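Local atomic coordinates of alcohol dehydrogenase (Escherichia coli, PDB entry 5VM2), a protein that is of unknown substrate specificity but is probably a zinc-containing dehydrogenase that oxidises CH-OH groups with NAD or NADP as acceptor. Residues 240-245 and 263-268; 171-176 and 195-200; 1-6 and 17-22; 30-35 and 126-131. All coordinates share one frame; numbering follows the deposited sequence.

Contact 1 (240-245 and 263-268); sequences IVFETA and KIMIVG
F242 and M265 both set CG anti to the carbonyl carbon and beside the backbone N (chi1 -66° in F242); paired across the strands, their side chains leave from the same face and lie side by side. The ring presents CD2 and CE2 to the methionine stem, with F242 CE2 3.7 Å from M265 CG. V267 reaches the same ring at its edge, near the ring plane, through CG2, 4.1 Å from F242 CD2. I240 turns its CG2 branch to M265 CG at 3.9 Å, so the methionine stem touches side chains of two residues of 240-245. The strands run parallel, their axes 4.7 Å apart at the closest and inclined by 18°. Four backbone hydrogen bonds alternate between them: V241 N to K263 O, M265 N to V241 O, E243 N to M265 O and V267 N to E243 O. The E243 N to M265 O bond is 2.8 Å long and practically straight, 179° at the hydrogen. This pairing joins two inner strands of the six-stranded parallel sheet of the Rossmann-type domain. On the face of I240, F242 and M265, helices 145-163 and 179-190 supply A160, L163 and T184 as neighbours, and V267 also touches A160; on the other, I264 and I266 touch I287 of strand 286-290. E243 also points to that second side. Its OE1 accepts a hydrogen bond from T250 OG1, and a water lies 2.7 Å from E243 OE2 and links it to G268 O.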
loop_
_atom_site.group_PDB
_atom_site.type_symbol
_atom_site.label_atom_id
_atom_site.label_comp_id
_atom_site.label_asym_id
_atom_site.label_seq_id
_atom_site.Cartn_x
_atom_site.Cartn_y
_atom_site.Cartn_z
ATOM N N ILE A 240 -16.272 -4.449 -12.722
ATOM C CA ILE A 240 -15.381 -3.545 -12.005
ATOM C C ILE A 240 -14.039 -3.557 -12.714
ATOM O O ILE A 240 -13.513 -4.629 -13.020
ATOM C CB ILE A 240 -15.198 -3.959 -10.530
ATOM C CG1 ILE A 240 -16.544 -4.065 -9.803
ATOM C CG2 ILE A 240 -14.284 -2.982 -9.827
ATOM C CD1 ILE A 240 -16.504 -4.971 -8.576
ATOM N N VAL A 241 -13.493 -2.377 -12.984
ATOM C CA VAL A 241 -12.132 -2.245 -13.488
ATOM C C VAL A 241 -11.334 -1.495 -12.436
ATOM O O VAL A 241 -11.704 -0.376 -12.050
ATOM C CB VAL A 241 -12.073 -1.513 -14.835
ATOM C CG1 VAL A 241 -10.629 -1.464 -15.334
ATOM C CG2 VAL A 241 -12.972 -2.188 -15.860
ATOM N N PHE A 242 -10.260 -2.112 -11.966
ATOM C CA PHE A 242 -9.330 -1.471 -11.053
ATOM C C PHE A 242 -8.143 -0.950 -11.850
ATOM O O PHE A 242 -7.530 -1.697 -12.620
ATOM C CB PHE A 242 -8.840 -2.446 -9.981
ATOM C CG PHE A 242 -9.905 -2.896 -9.035
ATOM C CD1 PHE A 242 -10.657 -4.033 -9.309
ATOM C CD2 PHE A 242 -10.159 -2.188 -7.875
ATOM C CE1 PHE A 242 -11.645 -4.461 -8.430
ATOM C CE2 PHE A 242 -11.148 -2.604 -6.995
ATOM C CZ PHE A 242 -11.891 -3.745 -7.274
ATOM N N GLU A 243 -7.829 0.328 -11.670
ATOM C CA GLU A 243 -6.607 0.917 -12.200
ATOM C C GLU A 243 -5.618 1.053 -11.048
ATOM O O GLU A 243 -5.883 1.769 -10.078
ATOM C CB GLU A 243 -6.889 2.269 -12.852
ATOM C CG GLU A 243 -5.813 2.723 -13.818
ATOM C CD GLU A 243 -4.563 3.200 -13.110
ATOM O OE1 GLU A 243 -3.455 2.923 -13.610
ATOM O OE2 GLU A 243 -4.690 3.848 -12.049
ATOM N N THR A 244 -4.489 0.348 -11.144
ATOM C CA THR A 244 -3.565 0.233 -10.024
ATOM C C THR A 244 -2.132 0.624 -10.350
ATOM O O THR A 244 -1.333 0.769 -9.420
ATOM C CB THR A 244 -3.559 -1.203 -9.471
ATOM O OG1 THR A 244 -2.888 -2.067 -10.396
ATOM C CG2 THR A 244 -4.975 -1.712 -9.251
ATOM N N ALA A 245 -1.778 0.790 -11.625
ATOM C CA ALA A 245 -0.411 1.140 -11.986
ATOM C C ALA A 245 -0.141 2.635 -11.903
ATOM O O ALA A 245 1.027 3.037 -11.857
ATOM C CB ALA A 245 -0.094 0.641 -13.399
ATOM N N LYS A 263 -18.247 -0.093 -12.537
ATOM C CA LYS A 263 -17.399 0.774 -11.729
ATOM C C LYS A 263 -15.964 0.755 -12.226
ATOM O O LYS A 263 -15.419 -0.307 -12.540
ATOM C CB LYS A 263 -17.397 0.349 -10.263
ATOM C CG LYS A 263 -18.701 0.551 -9.528
ATOM C CD LYS A 263 -18.667 -0.225 -8.223
ATOM C CE LYS A 263 -19.945 -0.035 -7.422
ATOM N NZ LYS A 263 -19.994 -0.986 -6.282
ATOM N N ILE A 264 -15.352 1.939 -12.268
ATOM C CA ILE A 264 -13.909 2.095 -12.419
ATOM C C ILE A 264 -13.358 2.589 -11.085
ATOM O O ILE A 264 -13.826 3.602 -10.553
ATOM C CB ILE A 264 -13.555 3.077 -13.549
ATOM C CG1 ILE A 264 -14.048 2.539 -14.900
ATOM C CG2 ILE A 264 -12.052 3.329 -13.573
ATOM C CD1 ILE A 264 -14.050 3.567 -16.005
ATOM N N MET A 265 -12.385 1.868 -10.535
ATOM C CA MET A 265 -11.732 2.255 -9.292
ATOM C C MET A 265 -10.305 2.671 -9.603
ATOM O O MET A 265 -9.554 1.902 -10.210
ATOM C CB MET A 265 -11.716 1.105 -8.283
ATOM C CG MET A 265 -13.006 0.317 -8.167
ATOM S SD MET A 265 -14.376 1.285 -7.537
ATOM C CE MET A 265 -13.777 1.804 -5.926
ATOM N N ILE A 266 -9.935 3.869 -9.180
ATOM C CA ILE A 266 -8.584 4.382 -9.351
ATOM C C ILE A 266 -7.881 4.225 -8.010
ATOM O O ILE A 266 -8.112 4.997 -7.072
ATOM C CB ILE A 266 -8.590 5.832 -9.831
ATOM C CG1 ILE A 266 -9.272 5.910 -11.195
ATOM C CG2 ILE A 266 -7.182 6.376 -9.886
ATOM C CD1 ILE A 266 -9.565 7.305 -11.622
ATOM N N VAL A 267 -7.021 3.216 -7.920
ATOM C CA VAL A 267 -6.374 2.858 -6.663
ATOM C C VAL A 267 -5.096 3.688 -6.578
ATOM O O VAL A 267 -4.019 3.265 -6.995
ATOM C CB VAL A 267 -6.116 1.361 -6.565
ATOM C CG1 VAL A 267 -5.292 1.047 -5.333
ATOM C CG2 VAL A 267 -7.444 0.620 -6.528
ATOM N N GLY A 268 -5.239 4.903 -6.051
ATOM C CA GLY A 268 -4.115 5.777 -5.790
ATOM C C GLY A 268 -3.650 6.566 -7.003
ATOM O O GLY A 268 -4.056 6.336 -8.144
HETATM O O HOH W 1 -3.537 4.341 -9.673
#

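Contact 2 (171-176 and 195-200); sequences KIIILG and EIAVVD
Strands 171-175 and 195-200 run parallel, their axes 4.6 Å apart at closest approach and inclined by 17°, in the register I172 with I196, I173 with A197, I174 with V198 and L175 with V199. With helix 179-190 between them in the chain they form a right-handed beta-alpha-beta unit, consistent with the start of a Rossmann dinucleotide-binding fold. I172 and I174 each use both N and O toward 195-200: I172 N to E195 O, A197 N to I172 O, I174 N to A197 O and V199 N to I174 O. A fifth bond, G176 N to V199 O at 2.7 Å, extends the pairing one residue past the end of strand 171-175, although it is more bent, 149° at the hydrogen. Side chains alternate between the faces. Beside helix 179-190, I196 places CG2 anti to its backbone N, and that methyl lies 3.8 Å from I174 CD1 and 4.1 Å from I172 CG2; L185 and C188 of the helix touch this row. On the opposite face L175 CD2 rests 3.9 Å from V199 CB, while I173 and A197 pack against F232 of helix 225-232. K171 bends at chi3 and chi4, folding NZ back beside E195 in a long salt bridge of 3.5 Å to E195 OE1; K171 also makes a cation-pi contact with F232. At the C-terminal end, G176 is the first glycine of a GxGxxG-type sequence, consistent with the dinucleotide-binding turn of a Rossmann fold. D200 OD2 accepts a hydrogen bond from L202 N; its OD1, hydrogen-bonded to A177 N, lies 4.1 Å from G176 C.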
loop_
_atom_site.group_PDB
_atom_site.type_symbol
_atom_site.label_atom_id
_atom_site.label_comp_id
_atom_site.label_asym_id
_atom_site.label_seq_id
_atom_site.Cartn_x
_atom_site.Cartn_y
_atom_site.Cartn_z
ATOM N N LYS A 171 -17.443 -9.779 -12.768
ATOM C CA LYS A 171 -16.227 -9.988 -13.540
ATOM C C LYS A 171 -15.316 -8.789 -13.345
ATOM O O LYS A 171 -15.762 -7.644 -13.453
ATOM C CB LYS A 171 -16.543 -10.178 -15.021
ATOM C CG LYS A 171 -17.369 -11.407 -15.319
ATOM C CD LYS A 171 -17.425 -11.676 -16.814
ATOM C CE LYS A 171 -16.058 -12.049 -17.354
ATOM N NZ LYS A 171 -15.642 -13.421 -16.947
ATOM N N ILE A 172 -14.040 -9.049 -13.074
ATOM C CA ILE A 172 -13.113 -8.016 -12.629
ATOM C C ILE A 172 -11.909 -7.972 -13.561
ATOM O O ILE A 172 -11.382 -9.014 -13.973
ATOM C CB ILE A 172 -12.690 -8.262 -11.167
ATOM C CG1 ILE A 172 -13.917 -8.121 -10.257
ATOM C CG2 ILE A 172 -11.590 -7.297 -10.733
ATOM C CD1 ILE A 172 -13.599 -8.115 -8.800
ATOM N N ILE A 173 -11.494 -6.755 -13.910
ATOM C CA ILE A 173 -10.258 -6.502 -14.639
ATOM C C ILE A 173 -9.384 -5.626 -13.759
ATOM O O ILE A 173 -9.824 -4.566 -13.300
ATOM C CB ILE A 173 -10.509 -5.819 -15.990
ATOM C CG1 ILE A 173 -11.330 -6.722 -16.911
ATOM C CG2 ILE A 173 -9.180 -5.461 -16.640
ATOM C CD1 ILE A 173 -11.747 -6.049 -18.202
ATOM N N ILE A 174 -8.157 -6.065 -13.521
ATOM C CA ILE A 174 -7.180 -5.305 -12.757
ATOM C C ILE A 174 -6.084 -4.858 -13.714
ATOM O O ILE A 174 -5.376 -5.692 -14.297
ATOM C CB ILE A 174 -6.614 -6.133 -11.597
ATOM C CG1 ILE A 174 -7.738 -6.424 -10.595
ATOM C CG2 ILE A 174 -5.461 -5.401 -10.930
ATOM C CD1 ILE A 174 -7.341 -7.342 -9.501
ATOM N N LEU A 175 -5.956 -3.546 -13.895
ATOM C CA LEU A 175 -4.913 -2.978 -14.742
ATOM C C LEU A 175 -3.689 -2.717 -13.871
ATOM O O LEU A 175 -3.682 -1.793 -13.050
ATOM C CB LEU A 175 -5.401 -1.702 -15.420
ATOM C CG LEU A 175 -6.652 -1.843 -16.294
ATOM C CD1 LEU A 175 -7.021 -0.501 -16.914
ATOM C CD2 LEU A 175 -6.460 -2.900 -17.371
ATOM N N GLY A 176 -2.665 -3.550 -14.030
ATOM C CA GLY A 176 -1.466 -3.421 -13.229
ATOM C C GLY A 176 -1.261 -4.617 -12.326
ATOM O O GLY A 176 -2.154 -4.990 -11.558
ATOM N N GLU A 195 -13.855 -14.497 -11.472
ATOM C CA GLU A 195 -13.368 -14.191 -12.818
ATOM C C GLU A 195 -12.601 -12.878 -12.725
ATOM O O GLU A 195 -13.204 -11.804 -12.638
ATOM C CB GLU A 195 -14.513 -14.108 -13.828
ATOM C CG GLU A 195 -15.387 -15.349 -13.895
ATOM C CD GLU A 195 -14.738 -16.477 -14.670
ATOM O OE1 GLU A 195 -14.012 -16.190 -15.647
ATOM O OE2 GLU A 195 -14.951 -17.650 -14.298
ATOM N N ILE A 196 -11.273 -12.970 -12.718
ATOM C CA ILE A 196 -10.395 -11.821 -12.540
ATOM C C ILE A 196 -9.342 -11.857 -13.634
ATOM O O ILE A 196 -8.520 -12.777 -13.670
ATOM C CB ILE A 196 -9.710 -11.818 -11.162
ATOM C CG1 ILE A 196 -10.715 -12.095 -10.042
ATOM C CG2 ILE A 196 -9.004 -10.499 -10.932
ATOM C CD1 ILE A 196 -10.066 -12.180 -8.667
ATOM N N ALA A 197 -9.343 -10.847 -14.495
ATOM C CA ALA A 197 -8.299 -10.673 -15.494
ATOM C C ALA A 197 -7.316 -9.621 -15.003
ATOM O O ALA A 197 -7.719 -8.598 -14.444
ATOM C CB ALA A 197 -8.889 -10.259 -16.845
ATOM N N VAL A 198 -6.024 -9.886 -15.185
ATOM C CA VAL A 198 -4.966 -8.983 -14.745
ATOM C C VAL A 198 -4.098 -8.634 -15.945
ATOM O O VAL A 198 -3.642 -9.528 -16.670
ATOM C CB VAL A 198 -4.118 -9.600 -13.619
ATOM C CG1 VAL A 198 -2.948 -8.690 -13.284
ATOM C CG2 VAL A 198 -4.974 -9.856 -12.387
ATOM N N VAL A 199 -3.864 -7.339 -16.142
ATOM C CA VAL A 199 -3.158 -6.807 -17.300
ATOM C C VAL A 199 -1.888 -6.119 -16.821
ATOM O O VAL A 199 -1.938 -5.279 -15.915
ATOM C CB VAL A 199 -4.036 -5.813 -18.083
ATOM C CG1 VAL A 199 -3.303 -5.303 -19.312
ATOM C CG2 VAL A 199 -5.369 -6.449 -18.459
ATOM N N ASP A 200 -0.760 -6.461 -17.437
ATOM C CA ASP A 200 0.484 -5.731 -17.218
ATOM C C ASP A 200 1.346 -5.884 -18.467
ATOM O O ASP A 200 0.891 -6.396 -19.495
ATOM C CB ASP A 200 1.203 -6.219 -15.954
ATOM C CG ASP A 200 2.323 -5.285 -15.526
ATOM O OD1 ASP A 200 2.247 -4.724 -14.413
ATOM O OD2 ASP A 200 3.273 -5.099 -16.314
#

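Contact 3 (1-6 and 17-22); sequences MKNSKA and ISAEIP
The beta hairpin formed by strands 3-10 and 13-19 brings N3, S4 and K5 against A19, S18 and I17 at the N-terminus, on the protein surface. The strands are antiparallel but strongly inclined, with 132° between their directions. K5 and I17 form a regular hydrogen-bonded pair, K5 N to I17 O and I17 N to K5 O, both 3.0 Å. Toward the chain terminus the pairing deteriorates: A19 N donates to N3 O at 3.2 Å from well above the carbonyl plane, 61° out of it, while the return bond from N3 N to A19 O is weak. Side chains of N3, K5, I17 and A19 share one face. There the K5 stem lies over the methyl of A19, and the pair K5 CG and A19 CB, at 3.4 Å, is tighter than a usual carbon contact. K5 NZ continues to a salt bridge with E60. N3 has CG anti to its backbone N (chi1 -162°); its ND2 makes a weak but nearly straight bond to E20 O, 3.3 Å, and a further hydrogen bond to Y128 O, so one amide nitrogen joins the hairpin to strand 128-132. Past the end of the strand, I21 touches segment 1-6, with CG1 3.8 Å from N3 CB and CD1 3.5 Å from M1 O. On the exposed side, K2 CE approaches S18 OG at 3.1 Å.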
loop_
_atom_site.group_PDB
_atom_site.type_symbol
_atom_site.label_atom_id
_atom_site.label_comp_id
_atom_site.label_asym_id
_atom_site.label_seq_id
_atom_site.Cartn_x
_atom_site.Cartn_y
_atom_site.Cartn_z
ATOM N N MET A 1 19.590 0.733 23.334
ATOM C CA MET A 1 20.053 1.826 24.179
ATOM C C MET A 1 20.161 3.123 23.379
ATOM O O MET A 1 20.005 4.216 23.926
ATOM C CB MET A 1 21.402 1.475 24.815
ATOM C CG MET A 1 21.987 2.577 25.686
ATOM S SD MET A 1 23.753 2.373 25.976
ATOM C CE MET A 1 24.129 3.887 26.856
ATOM N N LYS A 2 20.422 2.969 22.086
ATOM C CA LYS A 2 20.548 4.091 21.172
ATOM C C LYS A 2 19.639 3.886 19.967
ATOM O O LYS A 2 19.179 2.776 19.697
ATOM C CB LYS A 2 22.000 4.253 20.717
ATOM C CG LYS A 2 22.206 5.337 19.672
ATOM C CD LYS A 2 23.065 4.839 18.522
ATOM C CE LYS A 2 23.359 5.952 17.529
ATOM N NZ LYS A 2 23.388 5.453 16.127
ATOM N N ASN A 3 19.387 4.972 19.248
ATOM C CA ASN A 3 18.538 4.963 18.069
ATOM C C ASN A 3 19.270 5.593 16.890
ATOM O O ASN A 3 20.315 6.232 17.039
ATOM C CB ASN A 3 17.229 5.715 18.354
ATOM C CG ASN A 3 16.137 5.396 17.360
ATOM O OD1 ASN A 3 16.215 4.412 16.627
ATOM N ND2 ASN A 3 15.106 6.230 17.331
ATOM N N SER A 4 18.707 5.392 15.701
ATOM C CA SER A 4 19.159 6.062 14.492
ATOM C C SER A 4 17.990 6.114 13.521
ATOM O O SER A 4 16.995 5.404 13.682
ATOM C CB SER A 4 20.363 5.351 13.859
ATOM O OG SER A 4 19.965 4.176 13.171
ATOM N N LYS A 5 18.103 6.985 12.521
ATOM C CA LYS A 5 17.101 7.068 11.469
ATOM C C LYS A 5 17.791 7.243 10.128
ATOM O O LYS A 5 18.858 7.856 10.035
ATOM C CB LYS A 5 16.114 8.235 11.661
ATOM C CG LYS A 5 15.818 8.633 13.087
ATOM C CD LYS A 5 15.040 9.950 13.149
ATOM C CE LYS A 5 15.917 11.153 12.831
ATOM N NZ LYS A 5 15.232 12.452 13.109
ATOM N N ALA A 6 17.162 6.706 9.089
ATOM C CA ALA A 6 17.567 6.963 7.714
ATOM C C ALA A 6 16.862 8.223 7.228
ATOM O O ALA A 6 15.629 8.306 7.264
ATOM C CB ALA A 6 17.234 5.775 6.814
ATOM N N ILE A 17 21.643 8.778 10.460
ATOM C CA ILE A 17 22.194 9.661 11.477
ATOM C C ILE A 17 21.681 9.216 12.837
ATOM O O ILE A 17 20.706 8.470 12.951
ATOM C CB ILE A 17 21.843 11.138 11.217
ATOM C CG1 ILE A 17 20.322 11.323 11.158
ATOM C CG2 ILE A 17 22.497 11.622 9.933
ATOM C CD1 ILE A 17 19.893 12.732 10.803
ATOM N N SER A 18 22.352 9.687 13.882
ATOM C CA SER A 18 21.930 9.350 15.230
ATOM C C SER A 18 20.579 9.989 15.543
ATOM O O SER A 18 20.177 10.998 14.955
ATOM C CB SER A 18 22.974 9.796 16.254
ATOM O OG SER A 18 22.846 9.056 17.456
ATOM N N ALA A 19 19.869 9.370 16.481
ATOM C CA ALA A 19 18.581 9.874 16.926
ATOM C C ALA A 19 18.344 9.398 18.347
ATOM O O ALA A 19 18.879 8.370 18.770
ATOM C CB ALA A 19 17.440 9.409 16.019
ATOM N N GLU A 20 17.545 10.160 19.081
ATOM C CA GLU A 20 17.206 9.782 20.440
ATOM C C GLU A 20 16.061 8.781 20.430
ATOM O O GLU A 20 15.241 8.751 19.507
ATOM C CB GLU A 20 16.829 11.012 21.265
ATOM C CG GLU A 20 18.004 11.936 21.547
ATOM C CD GLU A 20 18.100 12.323 23.004
ATOM O OE1 GLU A 20 17.350 11.746 23.820
ATOM O OE2 GLU A 20 18.926 13.200 23.336
ATOM N N ILE A 21 16.019 7.943 21.460
ATOM C CA ILE A 21 14.935 6.977 21.595
ATOM C C ILE A 21 13.697 7.733 22.058
ATOM O O ILE A 21 13.723 8.372 23.121
ATOM C CB ILE A 21 15.301 5.841 22.561
ATOM C CG1 ILE A 21 16.525 5.083 22.043
ATOM C CG2 ILE A 21 14.122 4.895 22.736
ATOM C CD1 ILE A 21 16.758 3.747 22.719
ATOM N N PRO A 22 12.603 7.701 21.301
ATOM C CA PRO A 22 11.417 8.463 21.697
ATOM C C PRO A 22 10.811 7.910 22.975
ATOM O O PRO A 22 10.966 6.734 23.312
ATOM C CB PRO A 22 10.462 8.291 20.509
ATOM C CG PRO A 22 11.284 7.684 19.404
ATOM C CD PRO A 22 12.378 6.921 20.075
#

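Contact 4 (30-35 and 126-131); sequences LIKVEY and THYLCH
I31 and L129 interlock through CG1 and CD1 of the isoleucine and CG and CD1 of the leucine, with I31 CD1 to L129 CG and I31 CG1 to L129 CD1 both at 3.4 Å, closer than usual carbon contacts. I31 sets CG1, and L129 sets CG, between the backbone N and the carbonyl carbon (chi1 68° and 63°). L129 CD2 meets V33 CG2 at 3.6 Å, the two side chains crossing at about a right angle. V33 CG2 lies 3.1 Å from T126 O, buried with no modelled polar partner. On the opposite face the stem of K32 passes the Y128 ring obliquely, CE 3.3 Å from Y128 OH, and L30 CD1 touches C130 SG at 3.7 Å. Behind these side chains, strands 28-37 and 128-132 pair antiparallel within the GroES-like domain of the zinc-containing alcohol dehydrogenase family. I31 N donates to L129 O, nearly straight at 178°, and L129 N returns a longer bond of 3.3 Å to I31 O. V33 N reaches H127 O at 2.9 Å from above the carbonyl plane. Farther out, strand 67-74 flanks L30 and K32 through V72, and Y321 meets the H127 ring edge-to-face. T126 OG1 is hydrogen-bonded to S4 O.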
loop_
_atom_site.group_PDB
_atom_site.type_symbol
_atom_site.label_atom_id
_atom_site.label_comp_id
_atom_site.label_asym_id
_atom_site.label_seq_id
_atom_site.Cartn_x
_atom_site.Cartn_y
_atom_site.Cartn_z
ATOM N N LEU A 30 5.868 1.957 22.375
ATOM C CA LEU A 30 7.209 2.099 21.826
ATOM C C LEU A 30 7.607 0.760 21.226
ATOM O O LEU A 30 7.676 -0.247 21.939
ATOM C CB LEU A 30 8.215 2.534 22.892
ATOM C CG LEU A 30 9.677 2.521 22.432
ATOM C CD1 LEU A 30 10.011 3.777 21.633
ATOM C CD2 LEU A 30 10.628 2.357 23.612
ATOM N N ILE A 31 7.868 0.746 19.923
ATOM C CA ILE A 31 8.121 -0.432 19.106
ATOM C C ILE A 31 9.573 -0.435 18.651
ATOM O O ILE A 31 10.162 0.618 18.387
ATOM C CB ILE A 31 7.160 -0.499 17.898
ATOM C CG1 ILE A 31 7.451 0.622 16.902
ATOM C CG2 ILE A 31 5.707 -0.422 18.364
ATOM C CD1 ILE A 31 8.700 0.399 16.090
ATOM N N LYS A 32 10.230 -1.587 18.639
ATOM C CA LYS A 32 11.502 -1.751 17.949
ATOM C C LYS A 32 11.197 -2.211 16.529
ATOM O O LYS A 32 10.706 -3.327 16.327
ATOM C CB LYS A 32 12.388 -2.752 18.684
ATOM C CG LYS A 32 13.829 -2.784 18.211
ATOM C CD LYS A 32 14.685 -3.646 19.129
ATOM C CE LYS A 32 16.167 -3.396 18.903
ATOM N NZ LYS A 32 16.578 -3.735 17.512
ATOM N N VAL A 33 11.465 -1.347 15.548
ATOM C CA VAL A 33 11.137 -1.662 14.162
ATOM C C VAL A 33 12.004 -2.815 13.681
ATOM O O VAL A 33 13.220 -2.844 13.918
ATOM C CB VAL A 33 11.319 -0.432 13.262
ATOM C CG1 VAL A 33 10.634 -0.657 11.925
ATOM C CG2 VAL A 33 10.766 0.806 13.932
ATOM N N GLU A 34 11.382 -3.770 12.995
ATOM C CA GLU A 34 12.073 -4.926 12.440
ATOM C C GLU A 34 12.073 -4.950 10.924
ATOM O O GLU A 34 13.064 -5.367 10.320
ATOM C CB GLU A 34 11.439 -6.218 12.962
ATOM C CG GLU A 34 11.296 -6.265 14.470
ATOM C CD GLU A 34 10.886 -7.633 14.963
ATOM O OE1 GLU A 34 10.962 -8.592 14.167
ATOM O OE2 GLU A 34 10.491 -7.749 16.141
ATOM N N TYR A 35 10.983 -4.518 10.290
ATOM C CA TYR A 35 10.910 -4.469 8.839
ATOM C C TYR A 35 10.206 -3.190 8.416
ATOM O O TYR A 35 9.317 -2.691 9.113
ATOM C CB TYR A 35 10.183 -5.695 8.262
ATOM C CG TYR A 35 10.983 -6.971 8.363
ATOM C CD1 TYR A 35 11.874 -7.338 7.360
ATOM C CD2 TYR A 35 10.861 -7.805 9.467
ATOM C CE1 TYR A 35 12.615 -8.504 7.451
ATOM C CE2 TYR A 35 11.600 -8.972 9.568
ATOM C CZ TYR A 35 12.474 -9.315 8.560
ATOM O OH TYR A 35 13.210 -10.475 8.655
ATOM N N THR A 126 13.818 3.542 11.145
ATOM C CA THR A 126 14.477 3.877 12.399
ATOM C C THR A 126 14.416 2.639 13.277
ATOM O O THR A 126 13.628 1.725 13.025
ATOM C CB THR A 126 13.817 5.080 13.089
ATOM O OG1 THR A 126 14.493 5.374 14.322
ATOM C CG2 THR A 126 12.353 4.794 13.370
ATOM N N HIS A 127 15.270 2.603 14.301
ATOM C CA HIS A 127 15.265 1.447 15.190
ATOM C C HIS A 127 14.093 1.484 16.162
ATOM O O HIS A 127 13.561 0.428 16.521
ATOM C CB HIS A 127 16.584 1.353 15.963
ATOM C CG HIS A 127 17.740 0.892 15.132
ATOM N ND1 HIS A 127 17.855 -0.402 14.670
ATOM C CD2 HIS A 127 18.835 1.550 14.682
ATOM C CE1 HIS A 127 18.968 -0.519 13.967
ATOM N NE2 HIS A 127 19.581 0.650 13.960
ATOM N N TYR A 128 13.669 2.676 16.578
ATOM C CA TYR A 128 12.639 2.836 17.593
ATOM C C TYR A 128 11.689 3.948 17.184
ATOM O O TYR A 128 12.128 5.022 16.760
ATOM C CB TYR A 128 13.250 3.167 18.964
ATOM C CG TYR A 128 14.095 2.060 19.552
ATOM C CD1 TYR A 128 13.519 1.058 20.320
ATOM C CD2 TYR A 128 15.465 2.011 19.331
ATOM C CE1 TYR A 128 14.287 0.036 20.858
ATOM C CE2 TYR A 128 16.242 0.992 19.863
ATOM C CZ TYR A 128 15.646 0.009 20.627
ATOM O OH TYR A 128 16.407 -1.007 21.160
ATOM N N LEU A 129 10.390 3.694 17.325
ATOM C CA LEU A 129 9.388 4.721 17.076
ATOM C C LEU A 129 8.202 4.510 18.007
ATOM O O LEU A 129 7.999 3.423 18.555
ATOM C CB LEU A 129 8.935 4.733 15.606
ATOM C CG LEU A 129 8.214 3.536 14.974
ATOM C CD1 LEU A 129 6.716 3.528 15.280
ATOM C CD2 LEU A 129 8.429 3.538 13.469
ATOM N N CYS A 130 7.413 5.568 18.168
ATOM C CA CYS A 130 6.214 5.544 18.991
ATOM C C CYS A 130 4.982 5.685 18.110
ATOM O O CYS A 130 5.004 6.404 17.106
ATOM C CB CYS A 130 6.240 6.660 20.035
ATOM S SG CYS A 130 7.565 6.477 21.245
ATOM N N HIS A 131 3.908 4.995 18.490
ATOM C CA HIS A 131 2.677 5.032 17.722
ATOM C C HIS A 131 1.501 4.938 18.680
ATOM O O HIS A 131 1.604 4.252 19.706
ATOM C CB HIS A 131 2.606 3.896 16.694
ATOM C CG HIS A 131 1.724 4.200 15.524
ATOM N ND1 HIS A 131 1.925 5.291 14.705
ATOM C CD2 HIS A 131 0.628 3.565 15.042
ATOM C CE1 HIS A 131 0.994 5.312 13.767
ATOM N NE2 HIS A 131 0.196 4.275 13.948
#

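In the fold
The four contacts form two touching pairs on opposite sides of the chain's centre. Contacts 1 and 2 lie 10 Å apart between centres in one parallel sheet, where strands 171-175 and 238-243 are neighbours: L175 N is 2.7 Å from F242 O, and T244 OG1 is 2.8 Å from L175 O. Contacts 3 and 4 are likewise 10 Å apart between centres, joined by S4 O to T126 OG1 at 2.6 Å. The centres of contacts 1 and 4 are 33 Å apart. Magnesium, bound by H65, E66 and E152, lies about 10 Å from the V267 side chain of contact 1 and about 14 Å from that of V33 in contact 4.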